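Local structure of galactose-1-phosphate uridylyltransferase (Pyrobaculum aerophilum str. IM2, 6K9Z) at residues G28-C33 and P84-D89; G42-I47 and I99-T104. The protein probably transfers a uridylyl group between UDP-glucose and galactose 1-phosphate, and holds zinc, iron and UDP in this crystal form. The protein carries 1 engineered substitution. All coordinates share one frame; numbering follows the deposited sequence.

Interaction 1: G28-C33 and P84-D89; sequences GACPFC and PQHDVD. With ZN (zinc ion), chain C; UDP (uridine-5'-diphosphate), chain G.
Two irregular loops, neither helix nor strand, come closest where Cys33 CA lies 5.9 Å from Pro84 CA, and set Cys30 and Cys33 of one against His86 of the other. From there the 84-89 loop turns so that His86 points its CB at the cysteines, and a zinc ion fills the space between them. Cys30 SG and Cys33 SG each bind zinc at 2.3 Å, and His86 ND1 binds it at 1.9 Å. Cys30 SG, set anti to its own nitrogen (chi1 175°), comes up to the imidazole edge in the plane of the ring, 3.3 Å from His86 ND1. Cys33 SG approaches the same ring obliquely. The fourth ligand is His138, whose ring stands nearly perpendicular to that of His86; zinc at ND1 and Thr137 OG1, hydrogen-bonded to NE2, together hold the rotation of the His86 ring. This is a CxxC metal site of the Cys2His2 kind. Within the CxxC turn, Phe32 N donates a hydrogen bond to Cys30 SG (3.4 Å, N-H...S angle 156°), which probably draws off some of the thiolate's charge. The two residues between the cysteines turn to the nucleotide instead: Pro31 CB lies 3.4 Å from UDP O4, and Phe32 CZ reaches UDP N1 at 3.8 Å. Pro31 CG sits over the centre of one face of the Phe32 ring. Cutting Phe32 back to an alanine would probably open a gap beside Pro31 CG and leave the N1-C2 side of the uracil without its apolar neighbour. Val79, Val81, Leu136 and the engineered Phe140 also touch the Phe32 ring, while Asn50, Arg51 and Tyr144 hydrogen-bond UDP.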
ATOM      1  N   GLY A  28      26.871   1.990 -14.704  1.00 45.34           N
ATOM      2  CA  GLY A  28      26.156   3.027 -15.473  1.00 43.63           C
ATOM      3  C   GLY A  28      25.696   2.553 -16.847  1.00 40.85           C
ATOM      4  O   GLY A  28      24.956   3.306 -17.497  1.00 41.14           O
ATOM      5  N   ALA A  29      26.096   1.351 -17.272  1.00 39.24           N
ATOM      6  CA  ALA A  29      25.661   0.814 -18.585  1.00 36.51           C
ATOM      7  C   ALA A  29      24.168   0.470 -18.515  1.00 33.64           C
ATOM      8  O   ALA A  29      23.723   0.075 -17.425  1.00 34.70           O
ATOM      9  CB  ALA A  29      26.483  -0.395 -18.947  1.00 37.04           C
ATOM     10  N   CYS A  30      23.421   0.600 -19.619  1.00 30.40           N
ATOM     11  CA  CYS A  30      21.966   0.272 -19.518  1.00 28.73           C
ATOM     12  C   CYS A  30      21.764  -1.198 -19.874  1.00 27.65           C
ATOM     13  O   CYS A  30      22.155  -1.625 -20.972  1.00 27.62           O
ATOM     14  CB  CYS A  30      21.144   1.162 -20.429  1.00 27.80           C
ATOM     15  SG  CYS A  30      19.417   0.654 -20.406  1.00 26.27           S
ATOM     16  N   PRO A  31      21.144  -2.016 -18.978  1.00 27.64           N
ATOM     17  CA  PRO A  31      20.947  -3.457 -19.252  1.00 28.21           C
ATOM     18  C   PRO A  31      19.911  -3.763 -20.362  1.00 28.08           C
ATOM     19  O   PRO A  31      19.848  -4.943 -20.870  1.00 28.26           O
ATOM     20  CB  PRO A  31      20.472  -4.010 -17.886  1.00 27.59           C
ATOM     21  CG  PRO A  31      19.730  -2.847 -17.266  1.00 27.03           C
ATOM     22  CD  PRO A  31      20.543  -1.615 -17.697  1.00 27.64           C
ATOM     23  N   PHE A  32      19.114  -2.745 -20.717  1.00 27.72           N
ATOM     24  CA  PHE A  32      17.902  -2.883 -21.582  1.00 27.51           C
ATOM     25  C   PHE A  32      18.131  -2.273 -22.965  1.00 28.01           C
ATOM     26  O   PHE A  32      17.363  -2.598 -23.843  1.00 28.80           O
ATOM     27  CB  PHE A  32      16.678  -2.244 -20.922  1.00 27.49           C
ATOM     28  CG  PHE A  32      16.327  -2.827 -19.581  1.00 27.72           C
ATOM     29  CD1 PHE A  32      16.601  -4.160 -19.292  1.00 27.97           C
ATOM     30  CD2 PHE A  32      15.703  -2.042 -18.620  1.00 28.00           C
ATOM     31  CE1 PHE A  32      16.261  -4.684 -18.051  1.00 28.16           C
ATOM     32  CE2 PHE A  32      15.370  -2.568 -17.375  1.00 27.69           C
ATOM     33  CZ  PHE A  32      15.644  -3.894 -17.105  1.00 27.72           C
ATOM     34  N   CYS A  33      19.183  -1.489 -23.172  1.00 28.20           N
ATOM     35  CA  CYS A  33      19.565  -0.997 -24.509  1.00 29.26           C
ATOM     36  C   CYS A  33      19.970  -2.172 -25.432  1.00 31.56           C
ATOM     37  O   CYS A  33      20.378  -3.282 -24.987  1.00 33.95           O
ATOM     38  CB  CYS A  33      20.697  -0.001 -24.454  1.00 29.03           C
ATOM     39  SG  CYS A  33      20.127   1.694 -24.136  1.00 27.67           S
ATOM     40  N   PRO A  84      13.594   0.030 -28.214  1.00 27.01           N
ATOM     41  CA  PRO A  84      15.051   0.037 -28.234  1.00 28.96           C
ATOM     42  C   PRO A  84      15.642   1.420 -27.869  1.00 30.44           C
ATOM     43  O   PRO A  84      16.771   1.485 -27.497  1.00 30.83           O
ATOM     44  CB  PRO A  84      15.358  -0.407 -29.694  1.00 29.92           C
ATOM     45  CG  PRO A  84      14.148  -0.023 -30.509  1.00 29.57           C
ATOM     46  CD  PRO A  84      12.992  -0.121 -29.557  1.00 27.79           C
ATOM     47  N   GLN A  85      14.818   2.472 -27.946  1.00 31.69           N
ATOM     48  CA  GLN A  85      15.279   3.863 -27.680  1.00 34.34           C
ATOM     49  C   GLN A  85      15.299   4.148 -26.175  1.00 33.50           C
ATOM     50  O   GLN A  85      14.238   4.062 -25.536  1.00 31.73           O
ATOM     51  CB  GLN A  85      14.360   4.865 -28.382  1.00 36.78           C
ATOM     52  CG  GLN A  85      14.491   4.862 -29.897  1.00 41.35           C
ATOM     53  CD  GLN A  85      13.597   5.889 -30.548  1.00 44.76           C
ATOM     54  OE1 GLN A  85      13.758   6.228 -31.717  1.00 51.81           O
ATOM     55  NE2 GLN A  85      12.642   6.399 -29.790  1.00 45.16           N
ATOM     56  N   HIS A  86      16.487   4.434 -25.637  1.00 34.46           N
ATOM     57  CA  HIS A  86      16.676   4.751 -24.197  1.00 35.11           C
ATOM     58  C   HIS A  86      16.088   6.111 -23.801  1.00 36.69           C
ATOM     59  O   HIS A  86      15.484   6.188 -22.719  1.00 35.77           O
ATOM     60  CB  HIS A  86      18.162   4.685 -23.832  1.00 36.18           C
ATOM     61  CG  HIS A  86      18.413   4.734 -22.365  1.00 35.66           C
ATOM     62  ND1 HIS A  86      18.695   3.603 -21.633  1.00 35.81           N
ATOM     63  CD2 HIS A  86      18.424   5.764 -21.494  1.00 37.12           C
ATOM     64  CE1 HIS A  86      18.875   3.934 -20.372  1.00 35.67           C
ATOM     65  NE2 HIS A  86      18.712   5.254 -20.261  1.00 36.63           N
ATOM     66  N   ASP A  87      16.274   7.137 -24.640  1.00 40.32           N
ATOM     67  CA  ASP A  87      15.860   8.516 -24.257  1.00 43.68           C
ATOM     68  C   ASP A  87      14.399   8.835 -24.590  1.00 41.72           C
ATOM     69  O   ASP A  87      14.162   9.765 -25.377  1.00 44.78           O
ATOM     70  CB  ASP A  87      16.830   9.582 -24.775  1.00 48.90           C
ATOM     71  CG  ASP A  87      16.842  10.821 -23.896  1.00 53.98           C
ATOM     72  OD1 ASP A  87      16.898  10.659 -22.659  1.00 54.61           O
ATOM     73  OD2 ASP A  87      16.783  11.937 -24.450  1.00 61.05           O
ATOM     74  N   VAL A  88      13.468   8.116 -23.968  1.00 39.32           N
ATOM     75  CA  VAL A  88      12.013   8.414 -24.082  1.00 36.99           C
ATOM     76  C   VAL A  88      11.590   8.576 -22.629  1.00 35.89           C
ATOM     77  O   VAL A  88      11.949   7.680 -21.876  1.00 35.44           O
ATOM     78  CB  VAL A  88      11.309   7.249 -24.809  1.00 35.96           C
ATOM     79  CG1 VAL A  88       9.791   7.292 -24.716  1.00 35.04           C
ATOM     80  CG2 VAL A  88      11.746   7.193 -26.260  1.00 36.94           C
ATOM     81  N   ASP A  89      10.952   9.678 -22.221  1.00 36.24           N
ATOM     82  CA  ASP A  89      10.550   9.850 -20.797  1.00 35.90           C
ATOM     83  C   ASP A  89       9.503   8.801 -20.417  1.00 33.51           C
ATOM     84  O   ASP A  89       9.662   8.168 -19.322  1.00 32.88           O
ATOM     85  CB  ASP A  89      10.006  11.241 -20.472  1.00 39.16           C
ATOM     86  CG  ASP A  89       9.519  11.335 -19.018  1.00 40.59           C
ATOM     87  OD1 ASP A  89      10.378  11.324 -18.092  1.00 41.52           O
ATOM     88  OD2 ASP A  89       8.274  11.392 -18.800  1.00 40.53           O
TER
HETATM   89 ZN    ZN C 401      18.777   1.780 -22.277  1.00 24.16          ZN
HETATM   90  N1  UDP G 405      16.494  -5.436 -13.748  1.00 50.53           N
HETATM   91  C2  UDP G 405      16.992  -6.487 -14.530  1.00 52.26           C
HETATM   92  N3  UDP G 405      18.263  -6.515 -14.916  1.00 57.61           N
HETATM   93  C4  UDP G 405      19.079  -5.559 -14.523  1.00 56.78           C
HETATM   94  C5  UDP G 405      18.653  -4.525 -13.736  1.00 54.31           C
HETATM   95  C6  UDP G 405      17.334  -4.504 -13.353  1.00 53.88           C
HETATM   96  O2  UDP G 405      16.311  -7.387 -14.930  1.00 48.25           O
HETATM   97  O4  UDP G 405      20.242  -5.579 -14.881  1.00 61.04           O
HETATM   98  C1' UDP G 405      15.136  -5.370 -13.245  1.00 47.06           C
HETATM   99  C2' UDP G 405      15.377  -5.446 -11.737  1.00 46.67           C
HETATM  100  O2' UDP G 405      15.891  -6.644 -11.197  1.00 41.24           O
HETATM  101  C3' UDP G 405      14.034  -5.113 -11.165  1.00 40.06           C
HETATM  102  C4' UDP G 405      13.569  -4.074 -12.090  1.00 46.27           C
HETATM  103  O4' UDP G 405      14.444  -4.130 -13.224  1.00 46.95           O
HETATM  104  O3' UDP G 405      13.147  -6.176 -11.086  1.00 40.37           O
HETATM  105  C5' UDP G 405      13.673  -2.915 -11.115  1.00 54.67           C
HETATM  106  O5' UDP G 405      12.765  -3.068  -9.993  1.00 63.43           O
HETATM  107  PA  UDP G 405      12.772  -4.006  -8.636  1.00 71.02           P
HETATM  108  O1A UDP G 405      14.153  -4.226  -8.058  1.00 68.71           O
HETATM  109  O2A UDP G 405      11.996  -3.194  -7.648  1.00 62.26           O
HETATM  110  O3A UDP G 405      11.995  -5.381  -9.048  1.00 38.42           O
HETATM  111  PB  UDP G 405      11.872  -6.806  -8.437  1.00 21.82           P
HETATM  112  O1B UDP G 405      13.210  -7.213  -8.509  1.00 41.19           O
HETATM  113  O2B UDP G 405      10.934  -7.583  -9.262  1.00 24.22           O
HETATM  114  O3B UDP G 405      11.471  -6.663  -7.089  1.00 35.69           O

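Interaction 2: G42-I47 and I99-T104; sequences GWDVLI and IKKILT
Lys101 reaches out from its helix to Asp44, while Val45 packs on the same helix beside it, its CA 6.2 Å from Ile102 CA. Followed outward, Lys101 begins at CB, 4.2 Å from Val45 CG2. Its CG is anti to the carbonyl carbon (chi1 -71°), and the chain is extended beyond it, which carries the amine across to the loop. CD lies 3.7 Å from Asp44 OD2 and 4.0 Å from Asp44 CB, CE lies 3.8 Å from Asp44 OD2, and NZ ends in a salt bridge to that oxygen at 2.8 Å. The ammonium meets the carboxylate from above its plane, 66° out of it. Under this exposed ion pair the contact is apolar: Val45 CG2 rests 3.8 Å from Ile102 CG1, the two side chains lying about at right angles. Asp44 O, meanwhile, takes a hydrogen bond from Gln98 NE2, one turn earlier. The contact joins helix 96-114 to the loop leading into strand 46-49, an outermost strand of the large antiparallel sheet. Ile102 also touches Val80 of the adjoining strand 76-81, and Ile99 and Leu103 pack on helix 220-240.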
ATOM      1  N   GLY A  42      17.963  -5.514 -33.343  1.00 48.02           N
ATOM      2  CA  GLY A  42      16.899  -5.669 -34.360  1.00 46.49           C
ATOM      3  C   GLY A  42      15.520  -5.985 -33.802  1.00 42.27           C
ATOM      4  O   GLY A  42      14.724  -6.600 -34.532  1.00 44.73           O
ATOM      5  N   TRP A  43      15.240  -5.581 -32.563  1.00 37.86           N
ATOM      6  CA  TRP A  43      13.922  -5.855 -31.928  1.00 34.36           C
ATOM      7  C   TRP A  43      13.164  -4.550 -31.653  1.00 32.21           C
ATOM      8  O   TRP A  43      13.818  -3.522 -31.412  1.00 31.20           O
ATOM      9  CB  TRP A  43      14.112  -6.652 -30.633  1.00 33.68           C
ATOM     10  CG  TRP A  43      15.141  -6.072 -29.711  1.00 34.20           C
ATOM     11  CD1 TRP A  43      16.465  -6.392 -29.659  1.00 36.65           C
ATOM     12  CD2 TRP A  43      14.935  -5.067 -28.702  1.00 33.77           C
ATOM     13  NE1 TRP A  43      17.097  -5.663 -28.689  1.00 37.38           N
ATOM     14  CE2 TRP A  43      16.184  -4.841 -28.084  1.00 35.06           C
ATOM     15  CE3 TRP A  43      13.825  -4.342 -28.257  1.00 32.04           C
ATOM     16  CZ2 TRP A  43      16.347  -3.922 -27.049  1.00 34.90           C
ATOM     17  CZ3 TRP A  43      13.989  -3.433 -27.236  1.00 31.81           C
ATOM     18  CH2 TRP A  43      15.233  -3.227 -26.642  1.00 33.56           C
ATOM     19  N   ASP A  44      11.831  -4.606 -31.727  1.00 29.93           N
ATOM     20  CA  ASP A  44      10.958  -3.451 -31.414  1.00 29.31           C
ATOM     21  C   ASP A  44      10.599  -3.547 -29.935  1.00 27.50           C
ATOM     22  O   ASP A  44      10.490  -2.466 -29.287  1.00 27.86           O
ATOM     23  CB  ASP A  44       9.697  -3.434 -32.293  1.00 29.96           C
ATOM     24  CG  ASP A  44       9.945  -3.001 -33.732  1.00 32.18           C
ATOM     25  OD1 ASP A  44      10.798  -2.110 -33.942  1.00 33.12           O
ATOM     26  OD2 ASP A  44       9.265  -3.544 -34.620  1.00 32.89           O
ATOM     27  N   VAL A  45      10.324  -4.777 -29.462  1.00 25.66           N
ATOM     28  CA  VAL A  45       9.930  -5.067 -28.058  1.00 24.31           C
ATOM     29  C   VAL A  45      10.620  -6.350 -27.628  1.00 24.72           C
ATOM     30  O   VAL A  45      10.740  -7.264 -28.428  1.00 24.56           O
ATOM     31  CB  VAL A  45       8.404  -5.184 -27.892  1.00 23.68           C
ATOM     32  CG1 VAL A  45       8.030  -5.609 -26.488  1.00 22.75           C
ATOM     33  CG2 VAL A  45       7.691  -3.894 -28.283  1.00 24.43           C
ATOM     34  N   LEU A  46      11.093  -6.380 -26.392  1.00 24.81           N
ATOM     35  CA  LEU A  46      11.807  -7.543 -25.853  1.00 26.26           C
ATOM     36  C   LEU A  46      11.203  -7.913 -24.516  1.00 25.87           C
ATOM     37  O   LEU A  46      11.067  -7.014 -23.703  1.00 25.80           O
ATOM     38  CB  LEU A  46      13.262  -7.120 -25.693  1.00 29.04           C
ATOM     39  CG  LEU A  46      14.257  -8.231 -25.913  1.00 32.50           C
ATOM     40  CD1 LEU A  46      14.040  -8.835 -27.286  1.00 33.90           C
ATOM     41  CD2 LEU A  46      15.674  -7.704 -25.753  1.00 34.47           C
ATOM     42  N   ILE A  47      10.865  -9.188 -24.295  1.00 25.47           N
ATOM     43  CA  ILE A  47      10.423  -9.678 -22.967  1.00 24.89           C
ATOM     44  C   ILE A  47      11.527 -10.609 -22.479  1.00 27.33           C
ATOM     45  O   ILE A  47      11.790 -11.620 -23.146  1.00 28.48           O
ATOM     46  CB  ILE A  47       9.035 -10.321 -23.028  1.00 24.64           C
ATOM     47  CG1 ILE A  47       8.026  -9.262 -23.476  1.00 24.25           C
ATOM     48  CG2 ILE A  47       8.670 -10.974 -21.699  1.00 24.01           C
ATOM     49  CD1 ILE A  47       6.601  -9.703 -23.473  1.00 24.26           C
ATOM     50  N   ILE A  99       3.191   1.216 -29.037  1.00 19.65           N
ATOM     51  CA  ILE A  99       2.412   0.804 -27.833  1.00 18.92           C
ATOM     52  C   ILE A  99       1.606  -0.446 -28.231  1.00 19.46           C
ATOM     53  O   ILE A  99       1.564  -1.380 -27.436  1.00 18.65           O
ATOM     54  CB  ILE A  99       1.550   1.941 -27.275  1.00 18.70           C
ATOM     55  CG1 ILE A  99       2.438   3.147 -26.961  1.00 19.21           C
ATOM     56  CG2 ILE A  99       0.745   1.439 -26.081  1.00 17.91           C
ATOM     57  CD1 ILE A  99       1.691   4.423 -26.591  1.00 19.60           C
ATOM     58  N   LYS A 100       1.000  -0.469 -29.429  1.00 20.39           N
ATOM     59  CA  LYS A 100       0.257  -1.665 -29.896  1.00 21.45           C
ATOM     60  C   LYS A 100       1.197  -2.902 -29.912  1.00 21.04           C
ATOM     61  O   LYS A 100       0.790  -3.983 -29.422  1.00 21.38           O
ATOM     62  CB  LYS A 100      -0.436  -1.356 -31.225  1.00 23.84           C
ATOM     63  CG  LYS A 100      -1.276  -2.495 -31.754  1.00 27.02           C
ATOM     64  CD  LYS A 100      -1.936  -2.161 -33.114  1.00 30.05           C
ATOM     65  CE  LYS A 100      -2.787  -3.273 -33.715  1.00 34.88           C
ATOM     66  NZ  LYS A 100      -3.279  -4.230 -32.676  1.00 35.26           N
ATOM     67  N   LYS A 101       2.432  -2.758 -30.382  1.00 21.14           N
ATOM     68  CA  LYS A 101       3.391  -3.897 -30.433  1.00 21.73           C
ATOM     69  C   LYS A 101       3.693  -4.330 -28.992  1.00 19.96           C
ATOM     70  O   LYS A 101       3.845  -5.539 -28.765  1.00 19.95           O
ATOM     71  CB  LYS A 101       4.685  -3.519 -31.154  1.00 23.29           C
ATOM     72  CG  LYS A 101       4.559  -3.321 -32.651  1.00 25.65           C
ATOM     73  CD  LYS A 101       5.855  -2.812 -33.258  1.00 27.83           C
ATOM     74  CE  LYS A 101       5.646  -2.330 -34.670  1.00 30.91           C
ATOM     75  NZ  LYS A 101       6.944  -2.052 -35.333  1.00 33.81           N
ATOM     76  N   ILE A 102       3.803  -3.398 -28.045  1.00 18.63           N
ATOM     77  CA  ILE A 102       4.085  -3.774 -26.623  1.00 17.47           C
ATOM     78  C   ILE A 102       2.926  -4.635 -26.089  1.00 16.86           C
ATOM     79  O   ILE A 102       3.180  -5.735 -25.542  1.00 15.96           O
ATOM     80  CB  ILE A 102       4.288  -2.554 -25.706  1.00 17.56           C
ATOM     81  CG1 ILE A 102       5.497  -1.719 -26.132  1.00 18.17           C
ATOM     82  CG2 ILE A 102       4.358  -2.983 -24.275  1.00 16.89           C
ATOM     83  CD1 ILE A 102       5.455  -0.312 -25.569  1.00 18.37           C
ATOM     84  N   LEU A 103       1.693  -4.164 -26.273  1.00 16.50           N
ATOM     85  CA  LEU A 103       0.474  -4.883 -25.782  1.00 16.52           C
ATOM     86  C   LEU A 103       0.372  -6.257 -26.446  1.00 17.34           C
ATOM     87  O   LEU A 103       0.103  -7.213 -25.735  1.00 16.95           O
ATOM     88  CB  LEU A 103      -0.762  -4.017 -26.017  1.00 16.49           C
ATOM     89  CG  LEU A 103      -0.726  -2.705 -25.228  1.00 16.39           C
ATOM     90  CD1 LEU A 103      -1.774  -1.710 -25.740  1.00 16.85           C
ATOM     91  CD2 LEU A 103      -0.912  -2.924 -23.747  1.00 15.53           C
ATOM     92  N   THR A 104       0.652  -6.355 -27.745  1.00 18.43           N
ATOM     93  CA  THR A 104       0.604  -7.608 -28.510  1.00 19.47           C
ATOM     94  C   THR A 104       1.617  -8.584 -27.939  1.00 19.30           C
ATOM     95  O   THR A 104       1.231  -9.760 -27.770  1.00 19.11           O
ATOM     96  CB  THR A 104       0.826  -7.378 -30.003  1.00 20.71           C
ATOM     97  OG1 THR A 104      -0.236  -6.523 -30.452  1.00 20.70           O
ATOM     98  CG2 THR A 104       0.774  -8.686 -30.752  1.00 22.29           C
TER

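In the fold
Along the chain the four segments come in the order 28-33, 42-47, 84-89, 99-104, so the two contacts cross instead of nesting. Interaction 1 closes a loop of 50 residues; interaction 2 closes one of 51, starting 14 residues further on. Strands 70-71 and 76-81 lie within both loops, while strand 46-49 begins in segment 42-47. Interaction 1 ties the loop before strand 46-49 to the loop after strand 76-81 through zinc; interaction 2 ties the lead-in to strand 46-49 to helix 96-114. The contacts also meet directly: Trp43 CZ3 lies 3.6 Å from Pro84 N, and Pro84 CD packs against Asp44 O. All four segments belong to the N-terminal domain of the uridylyltransferase family.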